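Local atomic coordinates of aldehyde dehydrogenase (Anabaena variabilis, PDB entry 4H7N), a protein that probably oxidises aldehydes to carboxylic acids with NAD+ as the electron acceptor. Residues Q121-P126 / Q457-K462; I115-L120 / T466-W471. All blocks are in the same frame, centred on the assembly; numbering follows the deposited sequence.

Contact 1. Residues Q121-P126 / Q457-K462; sequences QQSLVP and QAFLIK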
loop_
_atom_site.group_PDB
_atom_site.type_symbol
_atom_site.label_atom_id
_atom_site.label_comp_id
_atom_site.label_asym_id
_atom_site.label_seq_id
_atom_site.Cartn_x
_atom_site.Cartn_y
_atom_site.Cartn_z
ATOM N N GLN A 121 6.690 -7.103 -21.500
ATOM C CA GLN A 121 5.408 -6.396 -21.631
ATOM C C GLN A 121 4.801 -6.234 -20.262
ATOM O O GLN A 121 5.003 -7.077 -19.397
ATOM C CB GLN A 121 4.437 -7.144 -22.533
ATOM C CG GLN A 121 4.794 -7.061 -24.007
ATOM C CD GLN A 121 3.916 -7.971 -24.850
ATOM O OE1 GLN A 121 2.734 -8.151 -24.556
ATOM N NE2 GLN A 121 4.495 -8.558 -25.892
ATOM N N GLN A 122 4.069 -5.148 -20.056
ATOM C CA GLN A 122 3.398 -4.882 -18.781
ATOM C C GLN A 122 1.892 -4.812 -18.998
ATOM O O GLN A 122 1.442 -4.374 -20.050
ATOM C CB GLN A 122 3.878 -3.564 -18.202
ATOM C CG GLN A 122 5.387 -3.473 -17.908
ATOM C CD GLN A 122 5.800 -4.013 -16.504
ATOM O OE1 GLN A 122 6.969 -3.933 -16.115
ATOM N NE2 GLN A 122 4.842 -4.560 -15.761
ATOM N N SER A 123 1.107 -5.285 -18.030
ATOM C CA SER A 123 -0.345 -5.002 -18.041
ATOM C C SER A 123 -0.857 -4.809 -16.636
ATOM O O SER A 123 -0.102 -4.944 -15.675
ATOM C CB SER A 123 -1.158 -6.082 -18.764
ATOM O OG SER A 123 -1.166 -7.265 -17.997
ATOM N N LEU A 124 -2.130 -4.439 -16.531
ATOM C CA LEU A 124 -2.736 -4.064 -15.274
ATOM C C LEU A 124 -4.070 -4.811 -15.080
ATOM O O LEU A 124 -4.896 -4.809 -15.960
ATOM C CB LEU A 124 -2.955 -2.573 -15.291
ATOM C CG LEU A 124 -1.632 -1.819 -15.423
ATOM C CD1 LEU A 124 -1.783 -0.685 -16.435
ATOM C CD2 LEU A 124 -1.132 -1.329 -14.089
ATOM N N VAL A 125 -4.257 -5.435 -13.927
ATOM C CA VAL A 125 -5.412 -6.285 -13.663
ATOM C C VAL A 125 -6.157 -5.704 -12.438
ATOM O O VAL A 125 -5.600 -5.679 -11.328
ATOM C CB VAL A 125 -4.939 -7.718 -13.320
ATOM C CG1 VAL A 125 -6.103 -8.666 -13.152
ATOM C CG2 VAL A 125 -4.035 -8.237 -14.428
ATOM N N PRO A 126 -7.407 -5.250 -12.619
ATOM C CA PRO A 126 -8.100 -4.671 -11.452
ATOM C C PRO A 126 -8.385 -5.669 -10.339
ATOM O O PRO A 126 -8.636 -6.824 -10.606
ATOM C CB PRO A 126 -9.420 -4.181 -12.038
ATOM C CG PRO A 126 -9.652 -4.994 -13.287
ATOM C CD PRO A 126 -8.275 -5.336 -13.804
ATOM N N GLN A 457 1.237 -6.630 -13.735
ATOM C CA GLN A 457 1.715 -7.940 -14.187
ATOM C C GLN A 457 2.818 -7.727 -15.181
ATOM O O GLN A 457 2.663 -6.938 -16.116
ATOM C CB GLN A 457 0.613 -8.659 -14.955
ATOM C CG GLN A 457 -0.321 -9.453 -14.151
ATOM C CD GLN A 457 -1.196 -10.363 -15.017
ATOM O OE1 GLN A 457 -1.743 -9.945 -16.031
ATOM N NE2 GLN A 457 -1.346 -11.588 -14.590
ATOM N N ALA A 458 3.938 -8.406 -15.000
ATOM C CA ALA A 458 5.031 -8.366 -15.979
ATOM C C ALA A 458 5.064 -9.680 -16.779
ATOM O O ALA A 458 4.800 -10.766 -16.241
ATOM C CB ALA A 458 6.352 -8.133 -15.266
ATOM N N PHE A 459 5.289 -9.569 -18.086
ATOM C CA PHE A 459 5.500 -10.728 -18.939
ATOM C C PHE A 459 6.904 -10.570 -19.479
ATOM O O PHE A 459 7.205 -9.600 -20.183
ATOM C CB PHE A 459 4.483 -10.807 -20.083
ATOM C CG PHE A 459 3.049 -10.776 -19.626
ATOM C CD1 PHE A 459 2.397 -11.934 -19.286
ATOM C CD2 PHE A 459 2.375 -9.575 -19.499
ATOM C CE1 PHE A 459 1.082 -11.908 -18.839
ATOM C CE2 PHE A 459 1.044 -9.539 -19.052
ATOM C CZ PHE A 459 0.407 -10.717 -18.725
ATOM N N LEU A 460 7.757 -11.505 -19.116
ATOM C CA LEU A 460 9.112 -11.557 -19.616
ATOM C C LEU A 460 9.212 -12.652 -20.658
ATOM O O LEU A 460 9.002 -13.822 -20.369
ATOM C CB LEU A 460 10.085 -11.822 -18.481
ATOM C CG LEU A 460 10.178 -10.669 -17.484
ATOM C CD1 LEU A 460 10.795 -11.077 -16.150
ATOM C CD2 LEU A 460 10.965 -9.515 -18.115
ATOM N N ILE A 461 9.588 -12.246 -21.867
ATOM C CA ILE A 461 9.433 -13.069 -23.048
ATOM C C ILE A 461 10.759 -13.431 -23.679
ATOM O O ILE A 461 11.520 -12.566 -24.096
ATOM C CB ILE A 461 8.594 -12.325 -24.088
ATOM C CG1 ILE A 461 7.238 -11.964 -23.469
ATOM C CG2 ILE A 461 8.421 -13.178 -25.330
ATOM C CD1 ILE A 461 6.470 -10.883 -24.169
ATOM N N LYS A 462 11.018 -14.725 -23.760
ATOM C CA LYS A 462 12.200 -15.213 -24.415
ATOM C C LYS A 462 11.942 -15.229 -25.934
ATOM O O LYS A 462 11.109 -15.964 -26.417
ATOM C CB LYS A 462 12.567 -16.597 -23.899
ATOM C CG LYS A 462 13.846 -17.140 -24.534
ATOM C CD LYS A 462 14.099 -18.557 -24.078
ATOM C CE LYS A 462 15.225 -19.225 -24.858
ATOM N NZ LYS A 462 16.498 -18.464 -24.710
#

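Contact 2. Residues I115-L120 / T466-W471; sequences IPFIAL and TSDPWW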
loop_
_atom_site.group_PDB
_atom_site.type_symbol
_atom_site.label_atom_id
_atom_site.label_comp_id
_atom_site.label_asym_id
_atom_site.label_seq_id
_atom_site.Cartn_x
_atom_site.Cartn_y
_atom_site.Cartn_z
ATOM N N ILE A 115 18.699 -7.671 -21.246
ATOM C CA ILE A 115 19.104 -8.886 -21.940
ATOM C C ILE A 115 18.510 -8.869 -23.357
ATOM O O ILE A 115 17.300 -8.697 -23.518
ATOM C CB ILE A 115 18.687 -10.120 -21.115
ATOM C CG1 ILE A 115 19.349 -10.027 -19.739
ATOM C CG2 ILE A 115 19.061 -11.411 -21.827
ATOM C CD1 ILE A 115 19.231 -11.275 -18.926
ATOM N N PRO A 116 19.367 -9.031 -24.399
ATOM C CA PRO A 116 18.822 -8.750 -25.722
ATOM C C PRO A 116 17.785 -9.752 -26.197
ATOM O O PRO A 116 17.016 -9.402 -27.062
ATOM C CB PRO A 116 20.055 -8.740 -26.654
ATOM C CG PRO A 116 21.170 -9.301 -25.870
ATOM C CD PRO A 116 20.811 -9.325 -24.417
ATOM N N PHE A 117 17.755 -10.979 -25.662
ATOM C CA PHE A 117 16.754 -11.978 -26.088
ATOM C C PHE A 117 15.566 -12.113 -25.120
ATOM O O PHE A 117 14.776 -13.055 -25.244
ATOM C CB PHE A 117 17.379 -13.344 -26.303
ATOM C CG PHE A 117 18.207 -13.834 -25.150
ATOM C CD1 PHE A 117 17.636 -14.588 -24.136
ATOM C CD2 PHE A 117 19.574 -13.575 -25.091
ATOM C CE1 PHE A 117 18.405 -15.057 -23.079
ATOM C CE2 PHE A 117 20.347 -14.037 -24.041
ATOM C CZ PHE A 117 19.761 -14.780 -23.028
ATOM N N ILE A 118 15.460 -11.191 -24.169
ATOM C CA ILE A 118 14.319 -11.114 -23.299
ATOM C C ILE A 118 13.625 -9.761 -23.464
ATOM O O ILE A 118 14.221 -8.688 -23.204
ATOM C CB ILE A 118 14.673 -11.252 -21.785
ATOM C CG1 ILE A 118 15.477 -12.521 -21.453
ATOM C CG2 ILE A 118 13.410 -11.219 -20.934
ATOM C CD1 ILE A 118 14.780 -13.839 -21.772
ATOM N N ALA A 119 12.347 -9.827 -23.831
ATOM C CA ALA A 119 11.491 -8.661 -23.987
ATOM C C ALA A 119 10.499 -8.585 -22.805
ATOM O O ALA A 119 10.167 -9.594 -22.217
ATOM C CB ALA A 119 10.731 -8.782 -25.285
ATOM N N LEU A 120 9.993 -7.397 -22.516
ATOM C CA LEU A 120 9.116 -7.165 -21.388
ATOM C C LEU A 120 7.819 -6.528 -21.872
ATOM O O LEU A 120 7.846 -5.527 -22.611
ATOM C CB LEU A 120 9.827 -6.230 -20.394
ATOM C CG LEU A 120 8.945 -5.715 -19.244
ATOM C CD1 LEU A 120 8.574 -6.825 -18.264
ATOM C CD2 LEU A 120 9.646 -4.575 -18.508
ATOM N N THR A 466 18.081 -20.471 -28.574
ATOM C CA THR A 466 19.147 -21.201 -27.933
ATOM C C THR A 466 18.970 -21.135 -26.414
ATOM O O THR A 466 18.206 -20.331 -25.910
ATOM C CB THR A 466 20.507 -20.646 -28.337
ATOM O OG1 THR A 466 20.511 -19.251 -28.070
ATOM C CG2 THR A 466 20.749 -20.860 -29.811
ATOM N N SER A 467 19.673 -22.020 -25.721
ATOM C CA SER A 467 19.682 -22.100 -24.277
ATOM C C SER A 467 19.983 -20.764 -23.620
ATOM O O SER A 467 20.799 -19.993 -24.113
ATOM C CB SER A 467 20.757 -23.080 -23.820
ATOM O OG SER A 467 20.399 -24.364 -24.227
ATOM N N ASP A 468 19.297 -20.495 -22.511
ATOM C CA ASP A 468 19.685 -19.411 -21.643
ATOM C C ASP A 468 21.030 -19.799 -21.039
ATOM O O ASP A 468 21.229 -20.962 -20.644
ATOM C CB ASP A 468 18.662 -19.203 -20.520
ATOM C CG ASP A 468 17.367 -18.536 -20.984
ATOM O OD1 ASP A 468 17.286 -18.072 -22.131
ATOM O OD2 ASP A 468 16.424 -18.434 -20.144
ATOM N N PRO A 469 21.961 -18.832 -20.949
ATOM C CA PRO A 469 23.296 -19.201 -20.458
ATOM C C PRO A 469 23.329 -19.711 -19.027
ATOM O O PRO A 469 24.256 -20.408 -18.668
ATOM C CB PRO A 469 24.125 -17.898 -20.599
ATOM C CG PRO A 469 23.155 -16.799 -20.892
ATOM C CD PRO A 469 21.848 -17.412 -21.331
ATOM N N TRP A 470 22.329 -19.364 -18.215
ATOM C CA TRP A 470 22.284 -19.764 -16.813
ATOM C C TRP A 470 21.682 -21.150 -16.562
ATOM O O TRP A 470 21.786 -21.667 -15.451
ATOM C CB TRP A 470 21.537 -18.721 -15.981
ATOM C CG TRP A 470 20.230 -18.261 -16.548
ATOM C CD1 TRP A 470 19.012 -18.817 -16.337
ATOM C CD2 TRP A 470 20.019 -17.156 -17.433
ATOM N NE1 TRP A 470 18.046 -18.133 -17.034
ATOM C CE2 TRP A 470 18.627 -17.084 -17.685
ATOM C CE3 TRP A 470 20.868 -16.206 -18.021
ATOM C CZ2 TRP A 470 18.054 -16.105 -18.517
ATOM C CZ3 TRP A 470 20.310 -15.240 -18.857
ATOM C CH2 TRP A 470 18.906 -15.200 -19.102
ATOM N N TRP A 471 21.067 -21.752 -17.569
ATOM C CA TRP A 471 20.576 -23.126 -17.437
ATOM C C TRP A 471 21.705 -24.160 -17.178
ATOM O O TRP A 471 22.866 -23.840 -17.210
ATOM C CB TRP A 471 19.788 -23.543 -18.685
ATOM C CG TRP A 471 18.555 -22.808 -18.882
ATOM C CD1 TRP A 471 17.940 -21.988 -17.988
ATOM C CD2 TRP A 471 17.744 -22.806 -20.056
ATOM N NE1 TRP A 471 16.812 -21.467 -18.538
ATOM C CE2 TRP A 471 16.668 -21.948 -19.811
ATOM C CE3 TRP A 471 17.829 -23.441 -21.294
ATOM C CZ2 TRP A 471 15.673 -21.691 -20.760
ATOM C CZ3 TRP A 471 16.817 -23.190 -22.247
ATOM C CH2 TRP A 471 15.768 -22.324 -21.969
#

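Contact 1. Residues Q121-P126 / Q457-K462
Gln121 and Phe459 form a hydrogen-bonded antiparallel pair: Gln121 N gives to Phe459 O at 2.9 Å, and Phe459 N returns a bond of 2.8 Å to Gln121 O. The Gln121 side chain, extended beyond CG, brings its amide over to the methyl end of Ile461, with NE2 3.5 Å from Ile461 CD1. Gln121 O also lies near the plane of the Phe459 ring, at its edge. Next comes Gln122, in the non-hydrogen-bonded pair with Ala458, on the other face of the sheet. Its chain bends where CD turns off (chi2 -86°), and the amide NE2 lies 3.9 Å from Ala458 CB, while OE1 accepts a hydrogen bond from the backbone N of Glu431 in the second subunit. Here strands 118-134 and 454-462, far apart in sequence, run antiparallel in the part of the sheet that probably corresponds to the oligomerisation region of aldehyde dehydrogenases, and residues 458-461 pair in parallel with a strand of the second subunit, carrying the sheet across the dimer interface. Ser123 restores the hydrogen-bonded pattern, now with Gln457: Ser123 N to Gln457 O is 3.0 Å, and Gln457 N to Ser123 O is 2.9 Å. Its hydroxyl stands on the same face as the Phe459 ring and meets it at the edge, in the ring plane, with Ser123 OG 3.3 Å from Phe459 CE2. Val125 lies further on, where its CG2 packs on the amide end of Gln457, 3.3 Å from OE1. The NE2 of that same amide is hydrogen-bonded to Ala413 O of the second subunit.

Contact 2. Residues I115-L120 / T466-W471
Phe117 and Trp470 reach toward each other tip to tip, with CE1 of the phenylalanine 4.0 Å from CH2 of the tryptophan. With CG between the backbone N and the carbonyl carbon (chi1 51°), the Phe117 ring lies back against Ile115 of its own turn. Ile115 touches both rings. Its CG2 lies over the centre of the Phe117 ring, 3.6 Å above the plane, while its CD1 points at the far end of the indole, 3.9 Å from Trp470 CH2. Pro469 adds a second tip-to-tip touch, its CD 3.8 Å from Phe117 CZ. The carboxylate of Asp468 approaches the same ring with its plane tilted 34° from it, and OD1 comes to 3.4 Å from Phe117 CE1. That oxygen has its polar partner elsewhere, in a salt bridge with Lys462. Within the 466-471 segment, Asp468 CB lies 3.5 Å above one face of the Trp470 indole, offset toward the rim. An alanine in place of Phe117 would probably open a gap between Ile115, Pro469 and Trp470 and leave the tip of the indole with less to hold its position. Each segment makes a type I beta turn, Ile115 to Ile118 and Asp468 to Trp471. This surface contact joins the turn between strands 109-112 and 118-134 to the C-terminal tail that follows strand 454-462, with Trp256 of the second subunit meeting the rings of Trp470 and Trp471.

Both contacts use strand 118-134 and both touch the second subunit, but they differ in burial and chemistry. Contact 1 is partly buried sheet pairing, carried by paired backbone bonds between two strands; contact 2 has no hydrogen bond between its segments and is a surface meeting of mostly apolar side chains, with one carboxylate against a ring, just before the start of the same strand. Along the chain, 121-126 and 457-462 are nested inside the loop that 115-120 and 466-471 close. Their centres lie about 17 Å apart, bridged by the salt bridge of Lys462 NZ to Asp468 OD1 (2.7 Å) and by packing of Leu460 against Leu120.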